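Local coordinates for protein carbohydrate deacetylase Agd3 (Neosartorya fumigata, PDB 6NWZ) that probably removes N-acetyl groups from the exopolysaccharide galactosaminogalactan as a metal-dependent deacetylase, and is required for biofilm formation by the fungus, at residues R247-T261 and L535-A548. Numbering follows the deposited sequence.
Sequences RVNLNTQIDDMFLVT and LLGLRHDGYMFHQA. With ZN (zinc ion), chain M; ZN (zinc ion), chain L.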
loop_
_atom_site.group_PDB
_atom_site.type_symbol
_atom_site.label_atom_id
_atom_site.label_comp_id
_atom_site.label_asym_id
_atom_site.label_seq_id
_atom_site.Cartn_x
_atom_site.Cartn_y
_atom_site.Cartn_z
ATOM N N ARG A 247 6.910 -4.038 4.505
ATOM C CA ARG A 247 7.318 -2.651 4.323
ATOM C C ARG A 247 6.097 -1.809 3.980
ATOM O O ARG A 247 5.224 -2.252 3.230
ATOM C CB ARG A 247 8.387 -2.538 3.224
ATOM C CG ARG A 247 8.656 -1.125 2.716
ATOM C CD ARG A 247 9.346 -0.257 3.756
ATOM N NE ARG A 247 10.687 -0.740 4.066
ATOM C CZ ARG A 247 11.033 -1.290 5.225
ATOM N NH1 ARG A 247 10.140 -1.417 6.199
ATOM N NH2 ARG A 247 12.279 -1.703 5.414
ATOM N N VAL A 248 6.029 -0.602 4.540
ATOM C CA VAL A 248 4.972 0.356 4.227
ATOM C C VAL A 248 5.614 1.581 3.591
ATOM O O VAL A 248 6.440 2.253 4.223
ATOM C CB VAL A 248 4.159 0.750 5.468
ATOM C CG1 VAL A 248 3.171 1.860 5.121
ATOM C CG2 VAL A 248 3.420 -0.449 6.012
ATOM N N ASN A 249 5.242 1.869 2.347
ATOM C CA ASN A 249 5.735 3.045 1.644
ATOM C C ASN A 249 4.679 4.140 1.674
ATOM O O ASN A 249 3.488 3.874 1.489
ATOM C CB ASN A 249 6.103 2.722 0.192
ATOM C CG ASN A 249 7.379 1.908 0.069
ATOM O OD1 ASN A 249 7.400 0.864 -0.585
ATOM N ND2 ASN A 249 8.454 2.390 0.687
ATOM N N LEU A 250 5.120 5.372 1.902
ATOM C CA LEU A 250 4.239 6.537 1.884
ATOM C C LEU A 250 4.764 7.508 0.827
ATOM O O LEU A 250 5.584 8.381 1.121
ATOM C CB LEU A 250 4.155 7.186 3.254
ATOM C CG LEU A 250 3.201 8.373 3.344
ATOM C CD1 LEU A 250 1.782 7.949 2.977
ATOM C CD2 LEU A 250 3.257 8.997 4.733
ATOM N N ASN A 251 4.284 7.351 -0.404
ATOM C CA ASN A 251 4.665 8.202 -1.523
ATOM C C ASN A 251 3.508 9.137 -1.848
ATOM O O ASN A 251 2.414 8.675 -2.190
ATOM C CB ASN A 251 5.034 7.364 -2.745
ATOM C CG ASN A 251 6.154 6.387 -2.463
ATOM O OD1 ASN A 251 6.862 6.509 -1.463
ATOM N ND2 ASN A 251 6.327 5.413 -3.350
ATOM N N THR A 252 3.751 10.444 -1.747
ATOM C CA THR A 252 2.730 11.459 -1.988
ATOM C C THR A 252 3.193 12.353 -3.131
ATOM O O THR A 252 4.110 13.166 -2.959
ATOM C CB THR A 252 2.458 12.274 -0.723
ATOM O OG1 THR A 252 3.647 12.971 -0.331
ATOM C CG2 THR A 252 2.038 11.356 0.410
ATOM N N GLN A 253 2.558 12.212 -4.292
ATOM C CA GLN A 253 2.967 12.914 -5.502
ATOM C C GLN A 253 2.124 14.163 -5.716
ATOM O O GLN A 253 0.901 14.133 -5.547
ATOM C CB GLN A 253 2.853 12.000 -6.718
ATOM C CG GLN A 253 3.860 10.878 -6.719
ATOM C CD GLN A 253 3.729 10.005 -7.939
ATOM O OE1 GLN A 253 2.631 9.804 -8.456
ATOM N NE2 GLN A 253 4.852 9.489 -8.416
ATOM N N ILE A 254 2.784 15.255 -6.100
ATOM C CA ILE A 254 2.140 16.550 -6.304
ATOM C C ILE A 254 2.189 16.852 -7.796
ATOM O O ILE A 254 3.241 17.225 -8.330
ATOM C CB ILE A 254 2.813 17.664 -5.496
ATOM C CG1 ILE A 254 2.968 17.254 -4.031
ATOM C CG2 ILE A 254 2.013 18.953 -5.619
ATOM C CD1 ILE A 254 1.668 16.929 -3.348
ATOM N N ASP A 255 1.050 16.713 -8.470
ATOM C CA ASP A 255 0.974 16.970 -9.899
ATOM C C ASP A 255 0.819 18.465 -10.172
ATOM O O ASP A 255 0.482 19.255 -9.285
ATOM C CB ASP A 255 -0.200 16.213 -10.526
ATOM C CG ASP A 255 -0.065 14.699 -10.417
ATOM O OD1 ASP A 255 0.969 14.205 -9.917
ATOM O OD2 ASP A 255 -1.010 14.001 -10.841
ATOM N N ASP A 256 1.089 18.845 -11.423
ATOM C CA ASP A 256 0.753 20.163 -11.961
ATOM C C ASP A 256 1.636 21.277 -11.408
ATOM O O ASP A 256 1.229 22.441 -11.400
ATOM C CB ASP A 256 -0.720 20.506 -11.719
ATOM C CG ASP A 256 -1.666 19.537 -12.393
ATOM O OD1 ASP A 256 -1.193 18.554 -13.001
ATOM O OD2 ASP A 256 -2.892 19.767 -12.319
ATOM N N MET A 257 2.847 20.956 -10.954
ATOM C CA MET A 257 3.741 22.001 -10.468
ATOM C C MET A 257 4.154 22.926 -11.608
ATOM O O MET A 257 4.487 22.475 -12.709
ATOM C CB MET A 257 4.979 21.401 -9.809
ATOM C CG MET A 257 5.920 22.437 -9.193
ATOM S SD MET A 257 5.189 23.439 -7.870
ATOM C CE MET A 257 4.714 22.167 -6.704
ATOM N N PHE A 258 4.127 24.229 -11.322
ATOM C CA PHE A 258 4.361 25.372 -12.199
ATOM C C PHE A 258 3.120 25.730 -13.013
ATOM O O PHE A 258 3.132 26.751 -13.697
ATOM C CB PHE A 258 5.556 25.188 -13.157
ATOM C CG PHE A 258 6.893 25.211 -12.472
ATOM C CD1 PHE A 258 7.578 26.403 -12.299
ATOM C CD2 PHE A 258 7.465 24.040 -12.001
ATOM C CE1 PHE A 258 8.807 26.426 -11.669
ATOM C CE2 PHE A 258 8.693 24.059 -11.371
ATOM C CZ PHE A 258 9.365 25.249 -11.204
ATOM N N LEU A 259 2.052 24.941 -12.958
ATOM C CA LEU A 259 0.825 25.261 -13.672
ATOM C C LEU A 259 -0.109 26.093 -12.800
ATOM O O LEU A 259 0.039 26.173 -11.578
ATOM C CB LEU A 259 0.101 23.986 -14.115
ATOM C CG LEU A 259 0.748 23.090 -15.170
ATOM C CD1 LEU A 259 -0.169 21.927 -15.524
ATOM C CD2 LEU A 259 1.108 23.892 -16.407
ATOM N N VAL A 260 -1.086 26.714 -13.456
ATOM C CA VAL A 260 -2.210 27.371 -12.802
ATOM C C VAL A 260 -3.433 26.481 -12.978
ATOM O O VAL A 260 -3.721 26.031 -14.094
ATOM C CB VAL A 260 -2.464 28.774 -13.383
ATOM C CG1 VAL A 260 -3.683 29.411 -12.736
ATOM C CG2 VAL A 260 -1.242 29.654 -13.205
ATOM N N THR A 261 -4.141 26.218 -11.886
ATOM C CA THR A 261 -5.332 25.383 -11.929
ATOM C C THR A 261 -6.535 26.213 -11.509
ATOM O O THR A 261 -6.425 27.092 -10.648
ATOM C CB THR A 261 -5.196 24.136 -11.026
ATOM O OG1 THR A 261 -5.120 24.533 -9.657
ATOM C CG2 THR A 261 -3.942 23.325 -11.389
ATOM N N LEU A 535 -2.500 1.007 3.720
ATOM C CA LEU A 535 -1.164 0.905 4.296
ATOM C C LEU A 535 -1.018 -0.350 5.148
ATOM O O LEU A 535 0.001 -1.047 5.066
ATOM C CB LEU A 535 -0.852 2.158 5.116
ATOM C CG LEU A 535 -0.769 3.470 4.333
ATOM C CD1 LEU A 535 -0.238 4.603 5.203
ATOM C CD2 LEU A 535 0.086 3.299 3.089
ATOM N N LEU A 536 -2.017 -0.654 5.978
ATOM C CA LEU A 536 -1.967 -1.883 6.759
ATOM C C LEU A 536 -2.171 -3.127 5.899
ATOM O O LEU A 536 -1.897 -4.237 6.366
ATOM C CB LEU A 536 -3.003 -1.825 7.887
ATOM C CG LEU A 536 -2.735 -0.718 8.914
ATOM C CD1 LEU A 536 -3.786 -0.685 10.010
ATOM C CD2 LEU A 536 -1.354 -0.903 9.510
ATOM N N GLY A 537 -2.636 -2.969 4.663
ATOM C CA GLY A 537 -2.660 -4.043 3.695
ATOM C C GLY A 537 -1.385 -4.172 2.893
ATOM O O GLY A 537 -1.331 -4.976 1.956
ATOM N N LEU A 538 -0.361 -3.386 3.233
ATOM C CA LEU A 538 0.953 -3.430 2.585
ATOM C C LEU A 538 0.872 -3.078 1.100
ATOM O O LEU A 538 1.705 -3.510 0.300
ATOM C CB LEU A 538 1.631 -4.790 2.782
ATOM C CG LEU A 538 1.797 -5.248 4.233
ATOM C CD1 LEU A 538 2.722 -6.459 4.316
ATOM C CD2 LEU A 538 2.298 -4.110 5.114
ATOM N N ARG A 539 -0.125 -2.283 0.724
ATOM C CA ARG A 539 -0.220 -1.771 -0.635
ATOM C C ARG A 539 0.790 -0.641 -0.812
ATOM O O ARG A 539 0.684 0.403 -0.158
ATOM C CB ARG A 539 -1.642 -1.293 -0.921
ATOM C CG ARG A 539 -2.700 -2.379 -0.748
ATOM C CD ARG A 539 -2.672 -3.376 -1.896
ATOM N NE ARG A 539 -3.191 -2.778 -3.121
ATOM C CZ ARG A 539 -4.431 -2.945 -3.571
ATOM N NH1 ARG A 539 -5.286 -3.714 -2.904
ATOM N NH2 ARG A 539 -4.813 -2.347 -4.692
ATOM N N HIS A 540 1.773 -0.853 -1.686
ATOM C CA HIS A 540 2.838 0.112 -1.926
ATOM C C HIS A 540 2.456 1.199 -2.926
ATOM O O HIS A 540 3.336 1.957 -3.352
ATOM C CB HIS A 540 4.099 -0.607 -2.413
ATOM C CG HIS A 540 4.726 -1.491 -1.381
ATOM N ND1 HIS A 540 5.839 -2.263 -1.638
ATOM C CD2 HIS A 540 4.401 -1.719 -0.086
ATOM C CE1 HIS A 540 6.169 -2.931 -0.548
ATOM N NE2 HIS A 540 5.314 -2.618 0.409
ATOM N N ASP A 541 1.183 1.289 -3.311
ATOM C CA ASP A 541 0.755 2.313 -4.255
ATOM C C ASP A 541 0.943 3.699 -3.653
ATOM O O ASP A 541 0.774 3.907 -2.448
ATOM C CB ASP A 541 -0.717 2.126 -4.639
ATOM C CG ASP A 541 -1.129 0.670 -4.709
ATOM O OD1 ASP A 541 -0.335 -0.200 -4.292
ATOM O OD2 ASP A 541 -2.255 0.397 -5.182
ATOM N N GLY A 542 1.295 4.656 -4.507
ATOM C CA GLY A 542 1.398 6.036 -4.092
ATOM C C GLY A 542 0.042 6.712 -4.044
ATOM O O GLY A 542 -1.004 6.101 -4.268
ATOM N N TYR A 543 0.070 8.012 -3.754
ATOM C CA TYR A 543 -1.145 8.795 -3.579
ATOM C C TYR A 543 -1.084 10.054 -4.435
ATOM O O TYR A 543 -0.024 10.670 -4.587
ATOM C CB TYR A 543 -1.367 9.141 -2.092
ATOM C CG TYR A 543 -1.673 7.916 -1.252
ATOM C CD1 TYR A 543 -0.652 7.088 -0.800
ATOM C CD2 TYR A 543 -2.984 7.571 -0.932
ATOM C CE1 TYR A 543 -0.923 5.956 -0.046
ATOM C CE2 TYR A 543 -3.264 6.438 -0.175
ATOM C CZ TYR A 543 -2.228 5.635 0.264
ATOM O OH TYR A 543 -2.487 4.509 1.014
ATOM N N MET A 544 -2.234 10.430 -4.987
ATOM C CA MET A 544 -2.338 11.497 -5.973
ATOM C C MET A 544 -2.756 12.803 -5.306
ATOM O O MET A 544 -3.806 12.865 -4.655
ATOM C CB MET A 544 -3.346 11.112 -7.052
ATOM C CG MET A 544 -3.658 12.223 -8.030
ATOM S SD MET A 544 -5.327 12.060 -8.687
ATOM C CE MET A 544 -6.291 12.391 -7.214
ATOM N N PHE A 545 -1.944 13.846 -5.489
ATOM C CA PHE A 545 -2.286 15.201 -5.070
ATOM C C PHE A 545 -1.877 16.172 -6.173
ATOM O O PHE A 545 -1.262 15.788 -7.172
ATOM C CB PHE A 545 -1.622 15.572 -3.737
ATOM C CG PHE A 545 -2.011 14.672 -2.592
ATOM C CD1 PHE A 545 -3.224 14.839 -1.941
ATOM C CD2 PHE A 545 -1.167 13.655 -2.173
ATOM C CE1 PHE A 545 -3.586 14.009 -0.888
ATOM C CE2 PHE A 545 -1.523 12.822 -1.123
ATOM C CZ PHE A 545 -2.736 12.999 -0.479
ATOM N N HIS A 546 -2.229 17.445 -5.987
ATOM C CA HIS A 546 -1.988 18.461 -7.004
ATOM C C HIS A 546 -1.492 19.745 -6.352
ATOM O O HIS A 546 -1.634 19.948 -5.144
ATOM C CB HIS A 546 -3.250 18.715 -7.836
ATOM C CG HIS A 546 -3.643 17.545 -8.682
ATOM N ND1 HIS A 546 -4.169 16.387 -8.149
ATOM C CD2 HIS A 546 -3.556 17.341 -10.017
ATOM C CE1 HIS A 546 -4.403 15.524 -9.122
ATOM N NE2 HIS A 546 -4.040 16.079 -10.266
ATOM N N GLN A 547 -0.909 20.619 -7.183
ATOM C CA GLN A 547 -0.169 21.767 -6.663
ATOM C C GLN A 547 -1.061 22.706 -5.864
ATOM O O GLN A 547 -0.610 23.297 -4.875
ATOM C CB GLN A 547 0.511 22.519 -7.814
ATOM C CG GLN A 547 -0.444 23.115 -8.845
ATOM C CD GLN A 547 -0.877 24.537 -8.515
ATOM O OE1 GLN A 547 -0.189 25.259 -7.792
ATOM N NE2 GLN A 547 -2.023 24.944 -9.050
ATOM N N ALA A 548 -2.326 22.851 -6.264
ATOM C CA ALA A 548 -3.231 23.727 -5.533
ATOM C C ALA A 548 -3.457 23.259 -4.101
ATOM O O ALA A 548 -3.838 24.071 -3.252
ATOM C CB ALA A 548 -4.568 23.832 -6.271
HETATM ZN ZN ZN M . -3.166 14.578 -11.835
HETATM ZN ZN ZN L . -1.866 17.012 -14.054
HETATM O O HOH W 1 5.637 -5.479 2.232
HETATM O O HOH W 2 2.476 5.240 -0.570
HETATM O O HOH W 3 -3.790 21.819 -8.626
#
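Asp255 and His546, the last bridge pair between the parallel strands 252-257 and 542-546, stand side by side on one face of the sheet and share a zinc ion. The Asp255 side chain reads outward from CB, which lies over a face of the His546 ring, a CH-pi contact 4.0 Å from the ring centroid. CG sits beside the carbonyl oxygen of Phe545, which also accepts the nearly straight bond from Asp255 N (176° at the hydrogen). With CG anti to the carbonyl carbon (chi1 -63°), Asp255 OD2 reaches the zinc at 2.4 Å, while OD1 turns to a salt bridge with Arg491. His546 NE2 binds the same metal at 2.3 Å. The His546 ring stands 73° from the Asp255 carboxylate, and His546 CD2, at the ring edge, comes 3.4 Å from Asp256 OD2. That next aspartate gives OD1 to a second zinc, completed by His388 and His392, an Asp-His-His set as in metal-dependent polysaccharide deacetylases. On the opposite face of the strands, Ile254 CD1 packs 3.6 Å from Phe545 CB, and Thr252 CB lies obliquely by that ring. Strand 252-257 runs between 542-546 and 300-304, strand 487-492 pairs with 542-546, and helix 569-584 covers Thr252 and Ile254 through Phe570.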